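PDB 4JUI: tannase from Lactobacillus plantarum, which probably hydrolyses the galloyl ester bonds of tannins and here binds the gallate ester ethyl 3,4,5-trihydroxybenzoate. Local coordinates for residues E16-A21 against T98-L103; A216-F221 against L340-A345. The protein carries 1 engineered substitution. All coordinates share one frame; numbering follows the deposited sequence.

Contact 1: residues E16-A21 against T98-L103; sequences EQVQVA and TIQQAL
Gln100 and Val20 form the centre of this contact, and Val18 completes it. Their meeting is nonpolar on the strand side. Val20 CG2 rests on Gln100 CB at 3.6 Å and lies almost as near to Gln100 O. The other methyl of Val20 goes to a different neighbour. Val20 CG1 stands anti to the backbone N (chi1 178°) and meets Gln101 OE1 at 3.4 Å. Gln101 turns at chi2 (-84°), which brings its amide group against this methyl.

Val18 lies across the outer part of Gln100, with the two side chains at about a right angle. Val18 CG2 touches the amide at Gln100 NE2, 3.6 Å away, and both methyls of Val18 border Gln100 CG. The amide nitrogen has its polar partner elsewhere: Gln100 NE2 donates to the carbonyl oxygen of Pro87. With an alanine here, Val18 would probably lose the chain it packs on, and the oxygen of Pro87 would lose this donor.

Val18 and Val20 alternate with Gln19 along strand 16-20, so both valines point to the helix while Gln19 points away. The strand and helix 98-103 run almost perpendicular, at 94°, and their axes come within 8.7 Å. Val20 also touches Ile25 of strand 23-34, and Gln101 touches helix 458-469. The contact lies near the surface, away from the ligand pocket. It is side-chain packing of an edge strand of the mixed sheet against a helix, in a fold of the alpha/beta-hydrolase type.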
loop_
_atom_site.group_PDB
_atom_site.type_symbol
_atom_site.label_atom_id
_atom_site.label_comp_id
_atom_site.label_asym_id
_atom_site.label_seq_id
_atom_site.Cartn_x
_atom_site.Cartn_y
_atom_site.Cartn_z
ATOM N N GLU A 16 6.813 27.955 8.259
ATOM C CA GLU A 16 5.789 28.055 7.229
ATOM C C GLU A 16 4.422 27.870 7.888
ATOM O O GLU A 16 4.335 27.534 9.073
ATOM C CB GLU A 16 6.008 26.992 6.135
ATOM C CG GLU A 16 7.244 27.254 5.279
ATOM C CD GLU A 16 7.518 26.167 4.257
ATOM O OE1 GLU A 16 6.632 25.321 4.016
ATOM O OE2 GLU A 16 8.632 26.168 3.687
ATOM N N GLN A 17 3.357 28.094 7.125
ATOM C CA GLN A 17 2.008 27.838 7.637
ATOM C C GLN A 17 1.069 27.369 6.531
ATOM O O GLN A 17 1.304 27.623 5.344
ATOM C CB GLN A 17 1.436 29.069 8.351
ATOM C CG GLN A 17 1.216 30.271 7.447
ATOM C CD GLN A 17 0.645 31.475 8.196
ATOM O OE1 GLN A 17 0.016 31.333 9.248
ATOM N NE2 GLN A 17 0.865 32.669 7.648
ATOM N N VAL A 18 0.020 26.662 6.937
ATOM C CA VAL A 18 -0.957 26.127 6.000
ATOM C C VAL A 18 -2.317 26.151 6.684
ATOM O O VAL A 18 -2.404 26.022 7.911
ATOM C CB VAL A 18 -0.574 24.693 5.552
ATOM C CG1 VAL A 18 -0.777 23.696 6.686
ATOM C CG2 VAL A 18 -1.351 24.285 4.308
ATOM N N GLN A 19 -3.376 26.346 5.904
ATOM C CA GLN A 19 -4.725 26.342 6.459
ATOM C C GLN A 19 -5.302 24.929 6.551
ATOM O O GLN A 19 -5.249 24.160 5.587
ATOM C CB GLN A 19 -5.653 27.235 5.632
ATOM C CG GLN A 19 -5.274 28.706 5.674
ATOM C CD GLN A 19 -5.404 29.304 7.063
ATOM O OE1 GLN A 19 -4.417 29.750 7.656
ATOM N NE2 GLN A 19 -6.627 29.330 7.588
ATOM N N VAL A 20 -5.835 24.589 7.721
ATOM C CA VAL A 20 -6.516 23.312 7.914
ATOM C C VAL A 20 -7.828 23.566 8.629
ATOM O O VAL A 20 -7.838 24.126 9.732
ATOM C CB VAL A 20 -5.674 22.325 8.748
ATOM C CG1 VAL A 20 -6.441 21.019 8.957
ATOM C CG2 VAL A 20 -4.346 22.050 8.068
ATOM N N ALA A 21 -8.935 23.171 8.001
ATOM C CA ALA A 21 -10.258 23.408 8.572
ATOM C C ALA A 21 -10.460 24.868 8.954
ATOM O O ALA A 21 -11.073 25.167 9.979
ATOM C CB ALA A 21 -10.491 22.507 9.782
ATOM N N THR A 98 -3.237 15.288 3.634
ATOM C CA THR A 98 -2.970 14.403 4.764
ATOM C C THR A 98 -1.811 14.905 5.630
ATOM O O THR A 98 -1.866 14.806 6.859
ATOM C CB THR A 98 -2.679 12.982 4.292
ATOM O OG1 THR A 98 -3.839 12.482 3.629
ATOM C CG2 THR A 98 -2.338 12.089 5.474
ATOM N N ILE A 99 -0.769 15.437 4.991
ATOM C CA ILE A 99 0.354 16.025 5.720
ATOM C C ILE A 99 -0.108 17.215 6.567
ATOM O O ILE A 99 0.305 17.366 7.717
ATOM C CB ILE A 99 1.482 16.464 4.763
ATOM C CG1 ILE A 99 2.007 15.253 3.978
ATOM C CG2 ILE A 99 2.607 17.165 5.535
ATOM C CD1 ILE A 99 3.167 15.585 3.041
ATOM N N GLN A 100 -0.963 18.056 5.992
ATOM C CA GLN A 100 -1.532 19.196 6.710
ATOM C C GLN A 100 -2.280 18.736 7.951
ATOM O O GLN A 100 -2.102 19.286 9.033
ATOM C CB GLN A 100 -2.493 19.952 5.795
ATOM C CG GLN A 100 -1.831 20.552 4.575
ATOM C CD GLN A 100 -2.834 20.994 3.526
ATOM O OE1 GLN A 100 -4.043 20.976 3.758
ATOM N NE2 GLN A 100 -2.334 21.393 2.360
ATOM N N GLN A 101 -3.114 17.715 7.789
ATOM C CA GLN A 101 -3.914 17.213 8.905
ATOM C C GLN A 101 -3.041 16.535 9.953
ATOM O O GLN A 101 -3.309 16.639 11.143
ATOM C CB GLN A 101 -4.978 16.233 8.398
ATOM C CG GLN A 101 -6.007 16.872 7.468
ATOM C CD GLN A 101 -7.143 17.553 8.206
ATOM O OE1 GLN A 101 -7.104 17.720 9.430
ATOM N NE2 GLN A 101 -8.170 17.950 7.462
ATOM N N ALA A 102 -1.988 15.859 9.501
ATOM C CA ALA A 102 -1.051 15.188 10.408
ATOM C C ALA A 102 -0.325 16.207 11.276
ATOM O O ALA A 102 -0.117 15.998 12.465
ATOM C CB ALA A 102 -0.051 14.358 9.610
ATOM N N LEU A 103 0.068 17.316 10.672
ATOM C CA LEU A 103 0.766 18.362 11.411
ATOM C C LEU A 103 -0.141 18.960 12.480
ATOM O O LEU A 103 0.294 19.253 13.590
ATOM C CB LEU A 103 1.261 19.440 10.447
ATOM C CG LEU A 103 2.407 18.962 9.547
ATOM C CD1 LEU A 103 2.694 19.958 8.420
ATOM C CD2 LEU A 103 3.662 18.715 10.375
#

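Contact 2: residues A216-F221 against L340-A345; sequences AYEWQF and LTRMKA. With EGR (ethyl 3,4,5-trihydroxybenzoate), chain C.
Lys344 and Tyr217 meet beside the gallate site, with Lys344 CB 3.8 Å from Tyr217 CE1. From there the lysine chain runs fully extended to the ligand. Lys344 NZ donates to EGR O13 at 2.6 Å and to EGR O11 at 2.8 Å, and also bonds Asp422 O. Behind it, Tyr217 OH accepts two backbone hydrogen bonds: from Lys344 N at 3.0 Å, nearly straight, and from Met343 N at 3.2 Å, more bent. The same hydroxyl bonds Arg421 O.

Helix 210-221 and the loop after helix 333-340 both belong to the long insertion between strands 200-204 and 411-415 of the alpha/beta-hydrolase sheet.

The next shell centres on Arg342. The end of its guanidinium holds both carboxylate oxygens in a salt bridge: Arg342 NH1 to Glu218 OE1 at 2.7 Å and Arg342 NH2 to Glu218 OE2 at 3.1 Å. Carboxylate and guanidinium are nearly coplanar, 18° apart. Arg342 NH2 also bonds Lys344 O in the guanidinium plane, which ties the arginine to the lysine's backbone. Phe221 CB lies over one face of the guanidinium. Arg342 CA makes a CH-pi contact over the Phe221 ring, 4.0 Å from its centroid. Further out, Ser259 bonds Glu218 OE1, and Ile224 O takes Arg342 NE.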
loop_
_atom_site.group_PDB
_atom_site.type_symbol
_atom_site.label_atom_id
_atom_site.label_comp_id
_atom_site.label_asym_id
_atom_site.label_seq_id
_atom_site.Cartn_x
_atom_site.Cartn_y
_atom_site.Cartn_z
ATOM N N ALA A 216 -6.565 -15.052 -7.074
ATOM C CA ALA A 216 -7.576 -14.440 -6.219
ATOM C C ALA A 216 -8.595 -13.696 -7.067
ATOM O O ALA A 216 -9.800 -13.749 -6.791
ATOM C CB ALA A 216 -6.936 -13.498 -5.225
ATOM N N TYR A 217 -8.113 -13.012 -8.104
ATOM C CA TYR A 217 -8.990 -12.161 -8.896
ATOM C C TYR A 217 -10.035 -12.990 -9.623
ATOM O O TYR A 217 -11.198 -12.597 -9.722
ATOM C CB TYR A 217 -8.188 -11.322 -9.891
ATOM C CG TYR A 217 -8.889 -10.047 -10.280
ATOM C CD1 TYR A 217 -9.551 -9.938 -11.496
ATOM C CD2 TYR A 217 -8.891 -8.949 -9.420
ATOM C CE1 TYR A 217 -10.203 -8.760 -11.855
ATOM C CE2 TYR A 217 -9.534 -7.774 -9.765
ATOM C CZ TYR A 217 -10.188 -7.685 -10.977
ATOM O OH TYR A 217 -10.836 -6.528 -11.318
ATOM N N GLU A 218 -9.612 -14.134 -10.141
ATOM C CA GLU A 218 -10.526 -15.010 -10.857
ATOM C C GLU A 218 -11.431 -15.793 -9.930
ATOM O O GLU A 218 -12.562 -16.108 -10.294
ATOM C CB GLU A 218 -9.767 -15.939 -11.815
ATOM C CG GLU A 218 -9.000 -15.144 -12.864
ATOM C CD GLU A 218 -9.851 -14.043 -13.486
ATOM O OE1 GLU A 218 -10.991 -14.333 -13.921
ATOM O OE2 GLU A 218 -9.387 -12.882 -13.544
ATOM N N TRP A 219 -10.948 -16.123 -8.740
ATOM C CA TRP A 219 -11.842 -16.719 -7.756
ATOM C C TRP A 219 -13.014 -15.765 -7.507
ATOM O O TRP A 219 -14.167 -16.189 -7.412
ATOM C CB TRP A 219 -11.104 -17.040 -6.449
ATOM C CG TRP A 219 -12.044 -17.385 -5.303
ATOM C CD1 TRP A 219 -12.618 -18.597 -5.048
ATOM C CD2 TRP A 219 -12.515 -16.497 -4.276
ATOM N NE1 TRP A 219 -13.414 -18.519 -3.935
ATOM C CE2 TRP A 219 -13.365 -17.244 -3.436
ATOM C CE3 TRP A 219 -12.294 -15.149 -3.983
ATOM C CZ2 TRP A 219 -14.005 -16.681 -2.325
ATOM C CZ3 TRP A 219 -12.924 -14.592 -2.886
ATOM C CH2 TRP A 219 -13.770 -15.356 -2.065
ATOM N N GLN A 220 -12.710 -14.473 -7.440
ATOM C CA GLN A 220 -13.736 -13.464 -7.201
ATOM C C GLN A 220 -14.616 -13.190 -8.417
ATOM O O GLN A 220 -15.841 -13.134 -8.297
ATOM C CB GLN A 220 -13.101 -12.145 -6.735
ATOM C CG GLN A 220 -14.137 -11.082 -6.411
ATOM C CD GLN A 220 -13.535 -9.959 -5.622
ATOM O OE1 GLN A 220 -12.847 -10.196 -4.626
ATOM N NE2 GLN A 220 -13.767 -8.724 -6.065
ATOM N N PHE A 221 -14.002 -13.019 -9.586
ATOM C CA PHE A 221 -14.743 -12.497 -10.738
ATOM C C PHE A 221 -15.074 -13.482 -11.847
ATOM O O PHE A 221 -15.674 -13.092 -12.856
ATOM C CB PHE A 221 -14.045 -11.273 -11.335
ATOM C CG PHE A 221 -14.208 -10.022 -10.518
ATOM C CD1 PHE A 221 -15.464 -9.448 -10.347
ATOM C CD2 PHE A 221 -13.109 -9.411 -9.942
ATOM C CE1 PHE A 221 -15.618 -8.286 -9.601
ATOM C CE2 PHE A 221 -13.246 -8.238 -9.192
ATOM C CZ PHE A 221 -14.511 -7.679 -9.026
ATOM N N LEU A 340 -21.066 -4.672 -8.810
ATOM C CA LEU A 340 -19.848 -3.886 -8.632
ATOM C C LEU A 340 -19.049 -3.777 -9.938
ATOM O O LEU A 340 -18.415 -2.749 -10.197
ATOM C CB LEU A 340 -18.983 -4.541 -7.551
ATOM C CG LEU A 340 -17.853 -3.739 -6.921
ATOM C CD1 LEU A 340 -18.457 -2.541 -6.211
ATOM C CD2 LEU A 340 -17.079 -4.607 -5.945
ATOM N N THR A 341 -19.120 -4.840 -10.745
ATOM C CA THR A 341 -18.381 -5.027 -12.017
ATOM C C THR A 341 -16.910 -5.441 -11.896
ATOM O O THR A 341 -16.201 -5.042 -10.980
ATOM C CB THR A 341 -18.455 -3.824 -12.995
ATOM O OG1 THR A 341 -17.597 -2.776 -12.534
ATOM C CG2 THR A 341 -19.873 -3.318 -13.138
ATOM N N ARG A 342 -16.473 -6.259 -12.849
ATOM C CA ARG A 342 -15.072 -6.632 -12.984
ATOM C C ARG A 342 -14.287 -5.472 -13.611
ATOM O O ARG A 342 -14.781 -4.821 -14.538
ATOM C CB ARG A 342 -14.977 -7.875 -13.880
ATOM C CG ARG A 342 -13.570 -8.211 -14.340
ATOM C CD ARG A 342 -13.575 -9.190 -15.501
ATOM N NE ARG A 342 -13.728 -10.576 -15.071
ATOM C CZ ARG A 342 -12.719 -11.371 -14.716
ATOM N NH1 ARG A 342 -12.974 -12.622 -14.359
ATOM N NH2 ARG A 342 -11.464 -10.927 -14.727
ATOM N N MET A 343 -13.080 -5.208 -13.113
ATOM C CA MET A 343 -12.242 -4.138 -13.664
ATOM C C MET A 343 -11.197 -4.658 -14.646
ATOM O O MET A 343 -11.063 -4.148 -15.761
ATOM C CB MET A 343 -11.541 -3.370 -12.540
ATOM C CG MET A 343 -10.504 -2.363 -13.034
ATOM S SD MET A 343 -9.530 -1.654 -11.689
ATOM C CE MET A 343 -8.420 -0.588 -12.617
ATOM N N LYS A 344 -10.456 -5.674 -14.220
ATOM C CA LYS A 344 -9.306 -6.164 -14.973
ATOM C C LYS A 344 -9.611 -7.440 -15.734
ATOM O O LYS A 344 -10.494 -8.205 -15.346
ATOM C CB LYS A 344 -8.140 -6.404 -14.021
ATOM C CG LYS A 344 -7.606 -5.114 -13.413
ATOM C CD LYS A 344 -6.508 -5.379 -12.406
ATOM C CE LYS A 344 -5.963 -4.051 -11.882
ATOM N NZ LYS A 344 -4.877 -4.234 -10.887
ATOM N N ALA A 345 -8.867 -7.662 -16.813
ATOM C CA ALA A 345 -9.025 -8.860 -17.644
ATOM C C ALA A 345 -8.227 -10.032 -17.065
ATOM O O ALA A 345 -7.930 -10.043 -15.869
ATOM C CB ALA A 345 -8.607 -8.581 -19.072
HETATM C C01 EGR C . -2.721 3.083 -10.045
HETATM C C02 EGR C . -3.508 2.984 -8.768
HETATM O O03 EGR C . -2.959 2.325 -7.659
HETATM C C04 EGR C . -1.831 1.505 -7.713
HETATM O O05 EGR C . -0.848 1.670 -6.996
HETATM C C06 EGR C . -1.945 0.210 -8.424
HETATM C C07 EGR C . -0.798 -0.524 -8.669
HETATM C C08 EGR C . -0.900 -1.718 -9.350
HETATM O O09 EGR C . 0.234 -2.455 -9.600
HETATM C C10 EGR C . -2.146 -2.169 -9.772
HETATM O O11 EGR C . -2.243 -3.368 -10.443
HETATM C C12 EGR C . -3.290 -1.429 -9.512
HETATM O O13 EGR C . -4.527 -1.854 -9.920
HETATM C C14 EGR C . -3.186 -0.235 -8.832
#

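Contact 1 and contact 2 lie on opposite sides of the chain's centre. Their centres are 38 Å apart, and their nearest atoms are about 21 Å apart. Both segments of contact 1 come earlier in the chain than either segment of contact 2. They share no helix or strand. Contact 1 joins strand 14-20, at one edge of the nine-stranded mixed sheet, to helix 96-104. Contact 2 joins helix 210-221 to a loop, both from the segment inserted between two neighbouring strands of that sheet, 200-204 and 411-415. The first is therefore packing at the rim of the sheet. The second holds a ligand-binding lysine, so of the two it is contact 2 that borders the gallate pocket.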